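PDB 2E7Z: acetylene hydratase from Pelobacter acetylenicus, which catalyses the hydration of acetylene to acetaldehyde, using a tungsten-bis(molybdopterin guanine dinucleotide) cofactor and a [4Fe-4S] cluster. Local coordinates for residues 46-60 with 451-463. Residues are numbered along the deposited sequence; the frame is centred on the assembly and turned at random.
With MGD (2-amino-5,6-dimercapto-7-methyl-3,7,8a,9-tetrahydro-8-oxa-1,3,9,10-tetraaza-anthracen-4-one guanosine dinucleotide), chain E; SF4 (iron/sulfur cluster), chain D.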
# COMPACT_ATOMS: atom_id res chain seq x y z
N SER A 46 6.18 11.43 -13.92
CA SER A 46 6.53 12.74 -13.38
C SER A 46 6.79 13.78 -14.45
O SER A 46 6.32 14.92 -14.37
CB SER A 46 7.73 12.62 -12.47
OG SER A 46 7.90 13.80 -11.70
N VAL A 47 7.57 13.40 -15.47
CA VAL A 47 7.88 14.31 -16.57
C VAL A 47 6.61 14.88 -17.17
O VAL A 47 6.55 16.06 -17.55
CB VAL A 47 8.68 13.59 -17.68
CG1 VAL A 47 8.73 14.44 -18.97
CG2 VAL A 47 10.08 13.30 -17.16
N ASN A 48 5.59 14.04 -17.26
CA ASN A 48 4.34 14.41 -17.89
C ASN A 48 3.23 14.73 -16.89
O ASN A 48 2.07 14.79 -17.26
CB ASN A 48 3.90 13.31 -18.84
CG ASN A 48 4.87 13.13 -19.99
OD1 ASN A 48 4.98 14.00 -20.86
ND2 ASN A 48 5.57 12.01 -20.01
N ALA A 49 3.60 14.97 -15.63
CA ALA A 49 2.59 15.24 -14.62
C ALA A 49 1.72 16.46 -14.89
O ALA A 49 0.54 16.49 -14.51
CB ALA A 49 3.24 15.33 -13.23
N ASP A 50 2.29 17.46 -15.56
CA ASP A 50 1.50 18.66 -15.85
C ASP A 50 0.37 18.38 -16.83
O ASP A 50 -0.62 19.08 -16.81
CB ASP A 50 2.36 19.85 -16.30
CG ASP A 50 1.71 21.20 -15.99
OD1 ASP A 50 1.10 21.31 -14.90
OD2 ASP A 50 1.79 22.13 -16.85
N THR A 51 0.50 17.32 -17.63
CA THR A 51 -0.60 16.94 -18.54
C THR A 51 -1.82 16.43 -17.77
O THR A 51 -2.95 16.45 -18.26
CB THR A 51 -0.22 15.88 -19.59
OG1 THR A 51 -0.05 14.62 -18.93
CG2 THR A 51 1.07 16.26 -20.34
N ILE A 52 -1.56 15.96 -16.54
CA ILE A 52 -2.61 15.56 -15.62
C ILE A 52 -3.12 16.76 -14.83
O ILE A 52 -4.33 16.98 -14.74
CB ILE A 52 -2.11 14.47 -14.67
CG1 ILE A 52 -1.55 13.27 -15.46
CG2 ILE A 52 -3.25 14.01 -13.73
CD1 ILE A 52 -2.52 12.58 -16.43
N ARG A 53 -2.18 17.55 -14.26
CA ARG A 53 -2.60 18.75 -13.55
C ARG A 53 -3.50 19.67 -14.41
O ARG A 53 -4.43 20.30 -13.89
CB ARG A 53 -1.39 19.53 -13.03
CG ARG A 53 -1.78 20.69 -12.14
CD ARG A 53 -0.64 21.68 -11.99
NE ARG A 53 -0.63 22.71 -13.03
CZ ARG A 53 -1.37 23.82 -13.00
NH1 ARG A 53 -2.22 24.05 -12.00
NH2 ARG A 53 -1.23 24.72 -13.97
N THR A 54 -3.20 19.76 -15.71
CA THR A 54 -3.94 20.65 -16.60
C THR A 54 -4.93 19.92 -17.50
O THR A 54 -5.43 20.51 -18.46
CB THR A 54 -3.01 21.54 -17.47
OG1 THR A 54 -2.25 20.71 -18.36
CG2 THR A 54 -2.05 22.31 -16.58
N HIS A 55 -5.20 18.65 -17.22
CA HIS A 55 -6.04 17.86 -18.10
C HIS A 55 -7.42 18.48 -18.23
O HIS A 55 -7.99 18.93 -17.23
CB HIS A 55 -6.15 16.40 -17.60
CG HIS A 55 -6.58 15.48 -18.69
ND1 HIS A 55 -7.89 15.33 -19.07
CD2 HIS A 55 -5.85 14.73 -19.54
CE1 HIS A 55 -7.96 14.52 -20.11
NE2 HIS A 55 -6.73 14.12 -20.40
N LYS A 56 -7.96 18.53 -19.46
CA LYS A 56 -9.29 19.13 -19.64
C LYS A 56 -10.38 18.44 -18.85
O LYS A 56 -11.37 19.07 -18.50
CB LYS A 56 -9.69 19.21 -21.12
CG LYS A 56 -9.85 17.86 -21.80
CD LYS A 56 -10.20 17.99 -23.28
CE LYS A 56 -11.51 18.73 -23.50
NZ LYS A 56 -12.71 17.96 -23.06
N ASP A 57 -10.19 17.15 -18.52
CA ASP A 57 -11.20 16.40 -17.75
C ASP A 57 -11.00 16.47 -16.25
O ASP A 57 -11.76 15.84 -15.50
CB ASP A 57 -11.28 14.95 -18.21
CG ASP A 57 -11.67 14.84 -19.68
OD1 ASP A 57 -12.51 15.66 -20.12
OD2 ASP A 57 -11.14 13.95 -20.38
N ARG A 58 -9.99 17.21 -15.79
CA ARG A 58 -9.78 17.33 -14.35
C ARG A 58 -11.00 18.01 -13.71
O ARG A 58 -11.56 18.98 -14.24
CB ARG A 58 -8.50 18.13 -14.08
CG ARG A 58 -8.18 18.23 -12.59
CD ARG A 58 -6.86 18.91 -12.36
NE ARG A 58 -6.73 19.12 -10.89
CZ ARG A 58 -5.88 19.99 -10.30
NH1 ARG A 58 -5.03 20.71 -11.03
NH2 ARG A 58 -5.87 20.14 -8.98
N VAL A 59 -11.44 17.47 -12.58
CA VAL A 59 -12.52 18.07 -11.82
C VAL A 59 -11.95 19.22 -11.00
O VAL A 59 -11.13 19.01 -10.09
CB VAL A 59 -13.20 17.02 -10.90
CG1 VAL A 59 -14.27 17.66 -10.02
CG2 VAL A 59 -13.81 15.90 -11.76
N LEU A 60 -12.38 20.45 -11.30
CA LEU A 60 -11.85 21.64 -10.64
C LEU A 60 -12.88 22.34 -9.75
O LEU A 60 -12.54 23.31 -9.05
CB LEU A 60 -11.25 22.62 -11.66
CG LEU A 60 -9.97 22.16 -12.34
CD1 LEU A 60 -9.56 23.27 -13.35
CD2 LEU A 60 -8.84 21.85 -11.38
N ASP A 451 -22.51 11.16 -4.24
CA ASP A 451 -23.46 12.29 -4.17
C ASP A 451 -22.75 13.60 -4.47
O ASP A 451 -23.34 14.54 -5.04
CB ASP A 451 -24.10 12.35 -2.80
CG ASP A 451 -24.96 11.13 -2.54
OD1 ASP A 451 -26.10 11.06 -3.06
OD2 ASP A 451 -24.50 10.23 -1.84
N TYR A 452 -21.48 13.70 -4.08
CA TYR A 452 -20.66 14.90 -4.24
C TYR A 452 -19.27 14.51 -4.64
O TYR A 452 -18.67 13.61 -3.98
CB TYR A 452 -20.58 15.74 -2.94
CG TYR A 452 -21.93 16.17 -2.42
CD1 TYR A 452 -22.66 15.33 -1.57
CD2 TYR A 452 -22.50 17.38 -2.84
CE1 TYR A 452 -23.91 15.67 -1.12
CE2 TYR A 452 -23.78 17.74 -2.43
CZ TYR A 452 -24.48 16.87 -1.58
OH TYR A 452 -25.74 17.21 -1.17
N VAL A 453 -18.75 15.18 -5.67
CA VAL A 453 -17.37 14.99 -6.07
C VAL A 453 -16.67 16.31 -5.78
O VAL A 453 -17.12 17.37 -6.22
CB VAL A 453 -17.25 14.59 -7.53
CG1 VAL A 453 -15.76 14.41 -7.95
CG2 VAL A 453 -18.02 13.29 -7.78
N LEU A 454 -15.61 16.25 -4.99
CA LEU A 454 -14.92 17.45 -4.52
C LEU A 454 -13.54 17.50 -5.11
O LEU A 454 -12.84 16.52 -5.11
CB LEU A 454 -14.85 17.49 -2.99
CG LEU A 454 -16.21 17.45 -2.31
CD1 LEU A 454 -15.97 17.43 -0.81
CD2 LEU A 454 -17.03 18.67 -2.68
N PRO A 455 -13.16 18.65 -5.70
CA PRO A 455 -11.87 18.73 -6.38
C PRO A 455 -10.65 18.87 -5.50
O PRO A 455 -10.52 19.83 -4.73
CB PRO A 455 -12.02 19.99 -7.23
CG PRO A 455 -12.93 20.87 -6.42
CD PRO A 455 -13.93 19.90 -5.80
N GLY A 456 -9.74 17.91 -5.64
CA GLY A 456 -8.50 17.97 -4.90
C GLY A 456 -7.37 18.70 -5.60
O GLY A 456 -7.31 18.71 -6.84
N ASP A 457 -6.50 19.36 -4.85
CA ASP A 457 -5.28 19.91 -5.41
C ASP A 457 -4.35 18.80 -5.92
O ASP A 457 -4.59 17.61 -5.71
CB ASP A 457 -4.59 20.90 -4.46
CG ASP A 457 -4.08 20.27 -3.17
OD1 ASP A 457 -4.18 19.06 -3.01
OD2 ASP A 457 -3.56 21.07 -2.35
N HIS A 458 -3.30 19.21 -6.61
CA HIS A 458 -2.34 18.32 -7.23
C HIS A 458 -0.95 18.58 -6.60
O HIS A 458 -0.69 19.65 -6.01
CB HIS A 458 -2.37 18.62 -8.74
CG HIS A 458 -1.41 17.82 -9.56
ND1 HIS A 458 -0.08 18.15 -9.69
CD2 HIS A 458 -1.59 16.69 -10.29
CE1 HIS A 458 0.52 17.27 -10.47
NE2 HIS A 458 -0.38 16.37 -10.85
N TRP A 459 -0.06 17.60 -6.70
CA TRP A 459 1.25 17.74 -6.07
C TRP A 459 2.10 18.92 -6.56
O TRP A 459 3.03 19.32 -5.87
CB TRP A 459 2.03 16.42 -6.11
CG TRP A 459 2.47 15.90 -7.44
CD1 TRP A 459 1.83 14.95 -8.20
CD2 TRP A 459 3.71 16.18 -8.11
NE1 TRP A 459 2.59 14.68 -9.34
CE2 TRP A 459 3.75 15.41 -9.29
CE3 TRP A 459 4.80 17.02 -7.82
CZ2 TRP A 459 4.83 15.46 -10.18
CZ3 TRP A 459 5.87 17.05 -8.69
CH2 TRP A 459 5.87 16.28 -9.85
N LEU A 460 1.82 19.45 -7.75
CA LEU A 460 2.53 20.64 -8.25
C LEU A 460 1.90 21.93 -7.70
O LEU A 460 2.32 23.03 -8.07
CB LEU A 460 2.56 20.64 -9.80
CG LEU A 460 3.52 19.61 -10.41
CD1 LEU A 460 3.22 19.48 -11.93
CD2 LEU A 460 4.97 20.02 -10.18
N GLU A 461 0.88 21.78 -6.84
CA GLU A 461 0.10 22.91 -6.36
C GLU A 461 0.11 23.04 -4.84
O GLU A 461 -0.74 23.75 -4.26
CB GLU A 461 -1.36 22.79 -6.81
CG GLU A 461 -1.54 22.66 -8.33
CD GLU A 461 -2.97 22.30 -8.73
OE1 GLU A 461 -3.73 21.75 -7.89
OE2 GLU A 461 -3.31 22.57 -9.90
N ARG A 462 1.05 22.36 -4.17
CA ARG A 462 1.00 22.34 -2.71
C ARG A 462 2.36 22.18 -2.06
O ARG A 462 3.22 21.45 -2.56
CB ARG A 462 0.06 21.22 -2.25
CG ARG A 462 0.54 19.78 -2.62
CD ARG A 462 -0.57 18.79 -2.34
NE ARG A 462 -0.21 17.42 -2.72
CZ ARG A 462 -1.05 16.57 -3.32
NH1 ARG A 462 -0.65 15.34 -3.60
NH2 ARG A 462 -2.30 16.94 -3.59
N PRO A 463 2.53 22.80 -0.88
CA PRO A 463 3.72 22.49 -0.08
C PRO A 463 3.47 21.18 0.68
O PRO A 463 2.31 20.84 0.94
CB PRO A 463 3.75 23.64 0.92
CG PRO A 463 2.30 23.96 1.15
CD PRO A 463 1.62 23.74 -0.19
PB MGD E . -6.15 4.11 -6.71
O1B MGD E . -7.09 3.01 -6.27
O2B MGD E . -5.77 4.23 -8.14
O3B MGD E . -4.77 4.07 -5.89
O3A MGD E . -4.28 2.61 -3.91
PA MGD E . -4.45 4.16 -4.32
O1A MGD E . -3.15 4.91 -4.24
O2A MGD E . -5.64 4.64 -3.56
O5' MGD E . -6.85 5.49 -6.23
C5' MGD E . -6.05 6.66 -6.13
C4' MGD E . -6.97 7.82 -6.45
O4' MGD E . -6.29 9.02 -6.05
C3' MGD E . -7.22 8.02 -7.94
O3' MGD E . -8.63 8.01 -8.18
C2' MGD E . -6.58 9.37 -8.32
O2' MGD E . -7.26 10.15 -9.32
C1' MGD E . -6.61 10.08 -6.99
N9 MGD E . -5.56 11.09 -6.76
C8 MGD E . -4.26 11.04 -7.14
N7 MGD E . -3.59 12.10 -6.66
C5 MGD E . -4.45 12.81 -5.91
C6 MGD E . -4.42 14.02 -5.12
O6 MGD E . -3.36 14.69 -4.99
N1 MGD E . -5.56 14.37 -4.50
C2 MGD E . -6.72 13.74 -4.63
N2 MGD E . -7.81 14.20 -3.95
N3 MGD E . -6.83 12.62 -5.35
C4 MGD E . -5.74 12.14 -5.98
C10 MGD E . -2.99 2.01 -4.10
C11 MGD E . -3.00 0.71 -3.31
O11 MGD E . -3.93 -0.13 -3.98
C12 MGD E . -1.62 0.10 -3.31
S12 MGD E . -0.31 1.07 -2.79
C13 MGD E . -1.43 -1.19 -3.64
S13 MGD E . 0.12 -1.87 -3.77
C14 MGD E . -2.57 -2.12 -3.95
N15 MGD E . -2.61 -2.47 -5.36
C16 MGD E . -3.70 -3.23 -5.70
C17 MGD E . -3.70 -4.24 -6.76
O17 MGD E . -2.66 -4.48 -7.42
N18 MGD E . -4.85 -4.91 -6.99
C19 MGD E . -5.99 -4.69 -6.30
N19 MGD E . -7.11 -5.39 -6.58
N20 MGD E . -6.06 -3.76 -5.33
C21 MGD E . -4.98 -3.04 -5.00
N22 MGD E . -5.07 -2.14 -4.02
C23 MGD E . -3.89 -1.48 -3.50
FE1 SF4 D . 8.39 8.51 -11.09
FE2 SF4 D . 7.51 10.39 -9.38
FE3 SF4 D . 9.66 8.88 -8.74
FE4 SF4 D . 7.21 7.79 -8.75
S1 SF4 D . 7.91 9.41 -7.34
S2 SF4 D . 9.14 6.85 -9.65
S3 SF4 D . 6.19 8.92 -10.49
S4 SF4 D . 9.53 10.37 -10.50
O HOH W 1 -8.71 18.14 -9.11
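R58 meets E461 end-on, one nitrogen to each carboxylate oxygen: NH1 reaches OE2 at 2.8 Å in a nearly straight bond (175°), and NH2 reaches OE1. Both oxygens are met on their syn side but out of the carboxylate plane, since the two planes are turned 33° apart. R53 NH1 takes the anti lone pair of the same OE2 at 2.8 Å, its guanidinium plane steeply inclined to the carboxylate. A bend at chi3 (88°) brings that group round, and D50 OD1 holds its NE. The trio illustrates how one buried carboxylate can tie an arginine at the end of helix 49-53 and another in the loop after it to the backbone of a cofactor-binding segment, for OE1 also accepts from H458 N. Replacing E461 by an alanine would probably leave R53 and R58 without their shared counter-charge and H458 N without this acceptor. R58 is fixed further by G456 O, which its NH2 meets at 2.9 Å, by R53 O, and by a water linking its NE to V59 O and G456 O. The H458 ring lies flat under R53 CB, 3.7 Å from the ring centroid in a CH-pi contact, while its ND1 accepts from L460 N. A49 CB packs against W459 CZ2 at 3.4 Å; W459 NE1 hydrogen-bonds to S8 OG. R462 hydrogen-bonds to O6 of the cofactor's guanine through NH1 and NH2, and D457, also cofactor-binding, forms a salt bridge with R462 NH2; S46 borders the iron-sulfur cluster. The contact thus joins helix 49-53 to the end of strand 452-455, with strand 25-29 against R53, W459 and L460, and helix 80-98 on P455.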